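Local coordinates for protein glycosyl hydrolase family 88 (Pedobacter heparinus, PDB 3WIW) that removes the unsaturated glucuronyl residue from heparin-derived oligosaccharides, as an (alpha/alpha)6-barrel hydrolase of glycoside hydrolase family 88, at residues G251-T256 and H270-A275; A313-D318 and E383-Y388. All blocks are in the same frame, centred on the assembly; numbering follows the deposited sequence.

Contact 1. Residues G251-T256 and H270-A275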
loop_
_atom_site.group_PDB
_atom_site.type_symbol
_atom_site.label_atom_id
_atom_site.label_comp_id
_atom_site.label_asym_id
_atom_site.label_seq_id
_atom_site.Cartn_x
_atom_site.Cartn_y
_atom_site.Cartn_z
ATOM N N GLY A 251 -0.072 8.927 -1.353
ATOM C CA GLY A 251 -0.390 10.183 -0.689
ATOM C C GLY A 251 -1.810 10.198 -0.150
ATOM O O GLY A 251 -2.027 10.519 1.026
ATOM N N LEU A 252 -2.777 9.855 -1.000
ATOM C CA LEU A 252 -4.171 9.815 -0.565
ATOM C C LEU A 252 -4.331 8.890 0.651
ATOM O O LEU A 252 -4.934 9.257 1.671
ATOM C CB LEU A 252 -5.060 9.325 -1.705
ATOM C CG LEU A 252 -6.531 9.161 -1.340
ATOM C CD1 LEU A 252 -7.174 10.489 -0.902
ATOM C CD2 LEU A 252 -7.301 8.532 -2.514
ATOM N N TYR A 253 -3.813 7.675 0.518
ATOM C CA TYR A 253 -3.915 6.696 1.581
ATOM C C TYR A 253 -3.187 7.193 2.839
ATOM O O TYR A 253 -3.707 7.063 3.948
ATOM C CB TYR A 253 -3.329 5.391 1.091
ATOM C CG TYR A 253 -3.619 4.159 1.908
ATOM C CD1 TYR A 253 -3.085 4.000 3.192
ATOM C CD2 TYR A 253 -4.390 3.120 1.385
ATOM C CE1 TYR A 253 -3.290 2.835 3.924
ATOM C CE2 TYR A 253 -4.613 1.956 2.111
ATOM C CZ TYR A 253 -4.047 1.816 3.376
ATOM O OH TYR A 253 -4.228 0.650 4.083
ATOM N N GLY A 254 -1.978 7.731 2.658
ATOM C CA GLY A 254 -1.142 8.185 3.762
ATOM C C GLY A 254 -1.892 9.185 4.640
ATOM O O GLY A 254 -1.789 9.117 5.875
ATOM N N TYR A 255 -2.638 10.110 4.030
ATOM C CA TYR A 255 -3.337 11.149 4.809
ATOM C C TYR A 255 -4.658 10.653 5.372
ATOM O O TYR A 255 -5.034 11.063 6.466
ATOM C CB TYR A 255 -3.436 12.499 4.046
ATOM C CG TYR A 255 -2.051 13.074 4.013
ATOM C CD1 TYR A 255 -1.519 13.654 5.160
ATOM C CD2 TYR A 255 -1.216 12.903 2.911
ATOM C CE1 TYR A 255 -0.220 14.116 5.200
ATOM C CE2 TYR A 255 0.091 13.349 2.941
ATOM C CZ TYR A 255 0.588 13.941 4.097
ATOM O OH TYR A 255 1.892 14.354 4.112
ATOM N N THR A 256 -5.332 9.750 4.656
ATOM C CA THR A 256 -6.534 9.115 5.180
ATOM C C THR A 256 -6.188 8.309 6.442
ATOM O O THR A 256 -6.838 8.445 7.487
ATOM C CB THR A 256 -7.181 8.243 4.094
ATOM O OG1 THR A 256 -7.530 9.080 2.979
ATOM C CG2 THR A 256 -8.411 7.572 4.642
ATOM N N HIS A 270 -6.345 17.560 3.901
ATOM C CA HIS A 270 -5.379 17.287 2.840
ATOM C C HIS A 270 -5.813 16.078 2.010
ATOM O O HIS A 270 -5.756 16.111 0.769
ATOM C CB HIS A 270 -3.987 17.111 3.416
ATOM C CG HIS A 270 -2.895 17.258 2.410
ATOM N ND1 HIS A 270 -2.660 18.439 1.732
ATOM C CD2 HIS A 270 -1.966 16.379 1.975
ATOM C CE1 HIS A 270 -1.628 18.277 0.925
ATOM N NE2 HIS A 270 -1.200 17.029 1.040
ATOM N N ALA A 271 -6.303 15.038 2.673
ATOM C CA ALA A 271 -6.822 13.871 1.977
ATOM C C ALA A 271 -7.943 14.227 0.993
ATOM O O ALA A 271 -7.976 13.708 -0.135
ATOM C CB ALA A 271 -7.275 12.794 2.948
ATOM N N GLU A 272 -8.849 15.110 1.405
ATOM C CA GLU A 272 -9.931 15.491 0.512
ATOM C C GLU A 272 -9.425 16.281 -0.689
ATOM O O GLU A 272 -9.949 16.114 -1.790
ATOM C CB GLU A 272 -11.038 16.250 1.256
ATOM C CG GLU A 272 -11.799 15.365 2.235
ATOM C CD GLU A 272 -13.175 15.918 2.547
ATOM O OE1 GLU A 272 -13.314 16.546 3.617
ATOM O OE2 GLU A 272 -14.108 15.736 1.712
ATOM N N HIS A 273 -8.419 17.132 -0.484
ATOM C CA HIS A 273 -7.823 17.865 -1.616
ATOM C C HIS A 273 -7.162 16.903 -2.603
ATOM O O HIS A 273 -7.343 17.026 -3.824
ATOM C CB HIS A 273 -6.802 18.918 -1.159
ATOM C CG HIS A 273 -7.402 20.081 -0.432
ATOM N ND1 HIS A 273 -8.447 20.821 -0.942
ATOM C CD2 HIS A 273 -7.082 20.655 0.757
ATOM C CE1 HIS A 273 -8.758 21.785 -0.095
ATOM N NE2 HIS A 273 -7.945 21.704 0.944
ATOM N N ILE A 274 -6.419 15.933 -2.085
ATOM C CA ILE A 274 -5.816 14.916 -2.930
ATOM C C ILE A 274 -6.896 14.120 -3.673
ATOM O O ILE A 274 -6.802 13.911 -4.887
ATOM C CB ILE A 274 -4.914 13.967 -2.114
ATOM C CG1 ILE A 274 -3.707 14.722 -1.541
ATOM C CG2 ILE A 274 -4.437 12.799 -3.004
ATOM C CD1 ILE A 274 -2.959 13.892 -0.486
ATOM N N ALA A 275 -7.956 13.746 -2.961
ATOM C CA ALA A 275 -9.011 12.935 -3.554
ATOM C C ALA A 275 -9.638 13.666 -4.736
ATOM O O ALA A 275 -9.920 13.065 -5.774
ATOM C CB ALA A 275 -10.075 12.594 -2.520
#
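Residues G251-T256 and H270-A275 run nearly antiparallel, their segment axes 8.6 Å apart at 157°, and Y255 and A271 make the closest backbone pair, 5.3 Å between CA atoms. This is the helical hairpin from which an (alpha/alpha)6 barrel is built. A271 sits where the helices come closest: its CB meets the CB of Y255 at 4.0 Å and also lies against OG1 of T256. OG1 of T256 turns back onto its own helix and donates to O of L252 at 2.9 Å, from above the carbonyl plane, so L252 O takes both this bond and the backbone N-H of T256. L252 sends CG anti to its backbone N (chi1 176°), which carries CD1 across the gap to within 3.4 Å of the A271 carbonyl O and against the CB of A275. I274 lies against the same helix face, CG2 on the CB of L252 and CD1 touching both the G251 carbonyl O and CD2 of Y255. The aromatic pair is T-shaped: H270 directs its CD2 edge over one face of Y255, centroids 4.8 Å apart and planes at 80°. F210 makes a further edge-to-face pair with H270, while the phenol OH of Y255 bonds to the carbonyl O of A202. Around the hairpin, helix 192-208 touches Y255 and H270, and helix 306-322 packs on L252 and T256.

Contact 2. Residues A313-D318 and E383-Y388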
loop_
_atom_site.group_PDB
_atom_site.type_symbol
_atom_site.label_atom_id
_atom_site.label_comp_id
_atom_site.label_asym_id
_atom_site.label_seq_id
_atom_site.Cartn_x
_atom_site.Cartn_y
_atom_site.Cartn_z
ATOM N N ALA A 313 -8.907 2.852 -4.056
ATOM C CA ALA A 313 -10.190 2.338 -3.602
ATOM C C ALA A 313 -10.184 2.120 -2.080
ATOM O O ALA A 313 -11.125 2.541 -1.386
ATOM C CB ALA A 313 -10.546 1.057 -4.334
ATOM N N SER A 314 -9.139 1.475 -1.552
ATOM C CA SER A 314 -9.085 1.226 -0.119
ATOM C C SER A 314 -9.114 2.542 0.655
ATOM O O SER A 314 -9.892 2.697 1.599
ATOM C CB SER A 314 -7.860 0.411 0.245
ATOM O OG SER A 314 -8.023 0.017 1.589
ATOM N N ALA A 315 -8.317 3.513 0.215
ATOM C CA ALA A 315 -8.265 4.801 0.898
ATOM C C ALA A 315 -9.612 5.525 0.836
ATOM O O ALA A 315 -10.061 6.074 1.848
ATOM C CB ALA A 315 -7.166 5.676 0.316
ATOM N N LEU A 316 -10.230 5.556 -0.345
ATOM C CA LEU A 316 -11.503 6.261 -0.495
ATOM C C LEU A 316 -12.606 5.658 0.360
ATOM O O LEU A 316 -13.477 6.377 0.862
ATOM C CB LEU A 316 -11.928 6.345 -1.963
ATOM C CG LEU A 316 -11.096 7.266 -2.857
ATOM C CD1 LEU A 316 -11.667 7.200 -4.257
ATOM C CD2 LEU A 316 -11.108 8.702 -2.343
ATOM N N LEU A 317 -12.561 4.341 0.559
ATOM C CA LEU A 317 -13.543 3.707 1.441
ATOM C C LEU A 317 -13.368 4.180 2.890
ATOM O O LEU A 317 -14.350 4.531 3.539
ATOM C CB LEU A 317 -13.445 2.188 1.347
ATOM C CG LEU A 317 -13.963 1.630 0.018
ATOM C CD1 LEU A 317 -13.488 0.186 -0.186
ATOM C CD2 LEU A 317 -15.495 1.742 -0.065
ATOM N N ASP A 318 -12.134 4.230 3.390
ATOM C CA ASP A 318 -11.936 4.797 4.721
ATOM C C ASP A 318 -12.279 6.289 4.744
ATOM O O ASP A 318 -12.880 6.765 5.697
ATOM C CB ASP A 318 -10.527 4.555 5.249
ATOM C CG ASP A 318 -10.440 3.318 6.130
ATOM O OD1 ASP A 318 -11.323 2.421 6.046
ATOM O OD2 ASP A 318 -9.468 3.233 6.890
ATOM N N GLU A 383 -7.905 -5.631 0.982
ATOM C CA GLU A 383 -8.186 -4.667 2.048
ATOM C C GLU A 383 -9.416 -3.845 1.684
ATOM O O GLU A 383 -10.319 -3.641 2.509
ATOM C CB GLU A 383 -6.991 -3.762 2.250
ATOM C CG GLU A 383 -7.120 -2.881 3.475
ATOM C CD GLU A 383 -5.913 -2.007 3.593
ATOM O OE1 GLU A 383 -4.973 -2.406 4.300
ATOM O OE2 GLU A 383 -5.866 -0.933 2.946
ATOM N N ALA A 384 -9.486 -3.418 0.420
ATOM C CA ALA A 384 -10.634 -2.651 -0.053
ATOM C C ALA A 384 -11.938 -3.470 -0.013
ATOM O O ALA A 384 -12.995 -2.963 0.396
ATOM C CB ALA A 384 -10.359 -2.108 -1.463
ATOM N N LEU A 385 -11.869 -4.739 -0.416
ATOM C CA LEU A 385 -13.041 -5.607 -0.329
ATOM C C LEU A 385 -13.523 -5.736 1.121
ATOM O O LEU A 385 -14.721 -5.702 1.388
ATOM C CB LEU A 385 -12.764 -7.005 -0.878
ATOM C CG LEU A 385 -12.432 -7.125 -2.364
ATOM C CD1 LEU A 385 -12.503 -8.569 -2.811
ATOM C CD2 LEU A 385 -13.357 -6.288 -3.228
ATOM N N LYS A 386 -12.601 -5.897 2.057
ATOM C CA LYS A 386 -12.972 -6.000 3.461
ATOM C C LYS A 386 -13.621 -4.688 3.945
ATOM O O LYS A 386 -14.648 -4.718 4.622
ATOM C CB LYS A 386 -11.744 -6.349 4.302
ATOM C CG LYS A 386 -12.074 -6.719 5.727
ATOM C CD LYS A 386 -10.844 -7.183 6.521
ATOM C CE LYS A 386 -9.805 -6.077 6.632
ATOM N NZ LYS A 386 -9.004 -6.216 7.894
ATOM N N ARG A 387 -13.043 -3.539 3.585
ATOM C CA ARG A 387 -13.626 -2.253 3.971
ATOM C C ARG A 387 -15.017 -2.038 3.367
ATOM O O ARG A 387 -15.948 -1.555 4.031
ATOM C CB ARG A 387 -12.682 -1.099 3.610
ATOM C CG ARG A 387 -11.434 -1.083 4.438
ATOM C CD ARG A 387 -10.431 -0.033 3.959
ATOM N NE ARG A 387 -9.248 -0.017 4.820
ATOM C CZ ARG A 387 -8.332 0.948 4.831
ATOM N NH1 ARG A 387 -7.322 0.885 5.702
ATOM N NH2 ARG A 387 -8.421 1.978 3.987
ATOM N N TYR A 388 -15.154 -2.403 2.099
ATOM C CA TYR A 388 -16.410 -2.268 1.393
ATOM C C TYR A 388 -17.471 -3.159 2.049
ATOM O O TYR A 388 -18.589 -2.723 2.319
ATOM C CB TYR A 388 -16.213 -2.651 -0.078
ATOM C CG TYR A 388 -17.473 -2.566 -0.906
ATOM C CD1 TYR A 388 -17.828 -1.383 -1.530
ATOM C CD2 TYR A 388 -18.300 -3.660 -1.059
ATOM C CE1 TYR A 388 -18.963 -1.283 -2.295
ATOM C CE2 TYR A 388 -19.446 -3.587 -1.854
ATOM C CZ TYR A 388 -19.774 -2.391 -2.451
ATOM O OH TYR A 388 -20.910 -2.290 -3.201
#
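Segments A313-D318 and E383-Y388 lie side by side in the same direction, axes 8.5 Å apart at 25°, with S314 and A384 in close register at 4.2 Å between CA atoms, as expected of neighbouring inner helices of an (alpha/alpha)6 barrel. A knob-into-hole joins them: R387 sits among S314, A315, L317 and D318. CG of R387 lies anti to the carbonyl carbon (chi1 -69°) and the chain is extended from there to NE, laying the guanidinium across the first helix. R387 NH2 donates to S314 O at 2.9 Å, with the oxygen near the guanidinium plane, although the donor stands well above the plane of the carbonyl. D318 stacks its carboxylate on one guanidinium face, planes 4° apart; D318 OD2 to R387 NH2 is 3.3 Å, a purely electrostatic salt bridge. E383 OE2 covers the opposite face, in a long bridge to NH1. D318 also pairs with K260, and E383 is held by Y84. Replacing R387 by an alanine would probably leave S314 O without its cross-helix donor and the two carboxylates without the positive charge that lies between them. On the apolar flank, L317 CD1 touches CB of both A384 and Y388. The hydroxyl of S314 donates to the anti lone pair of E383 OE2, with 2.7 Å between OG and OE2.

The two contacts come in series along the chain, and their centres lie 14 Å apart. Contact 1 pairs the inner helix 245-262 with the outer helix 265-279; contact 2 joins the next helix, 306-322, to the last one, 375-392, both of the inner ring. They meet where helix 245-262 faces helix 306-322: CA of Y253 packs on CB of A315 at 3.6 Å, and CG2 of T256 lies near the A315 carbonyl. Y253, turned away from its hairpin partner, reaches contact 2, where its OH probably hydrogen-bonds to OE2 of E383 at 2.5 Å. Neighbouring helices of the inner ring are thereby tied together, close to W250, a predicted substrate-binding residue that directly precedes contact 1.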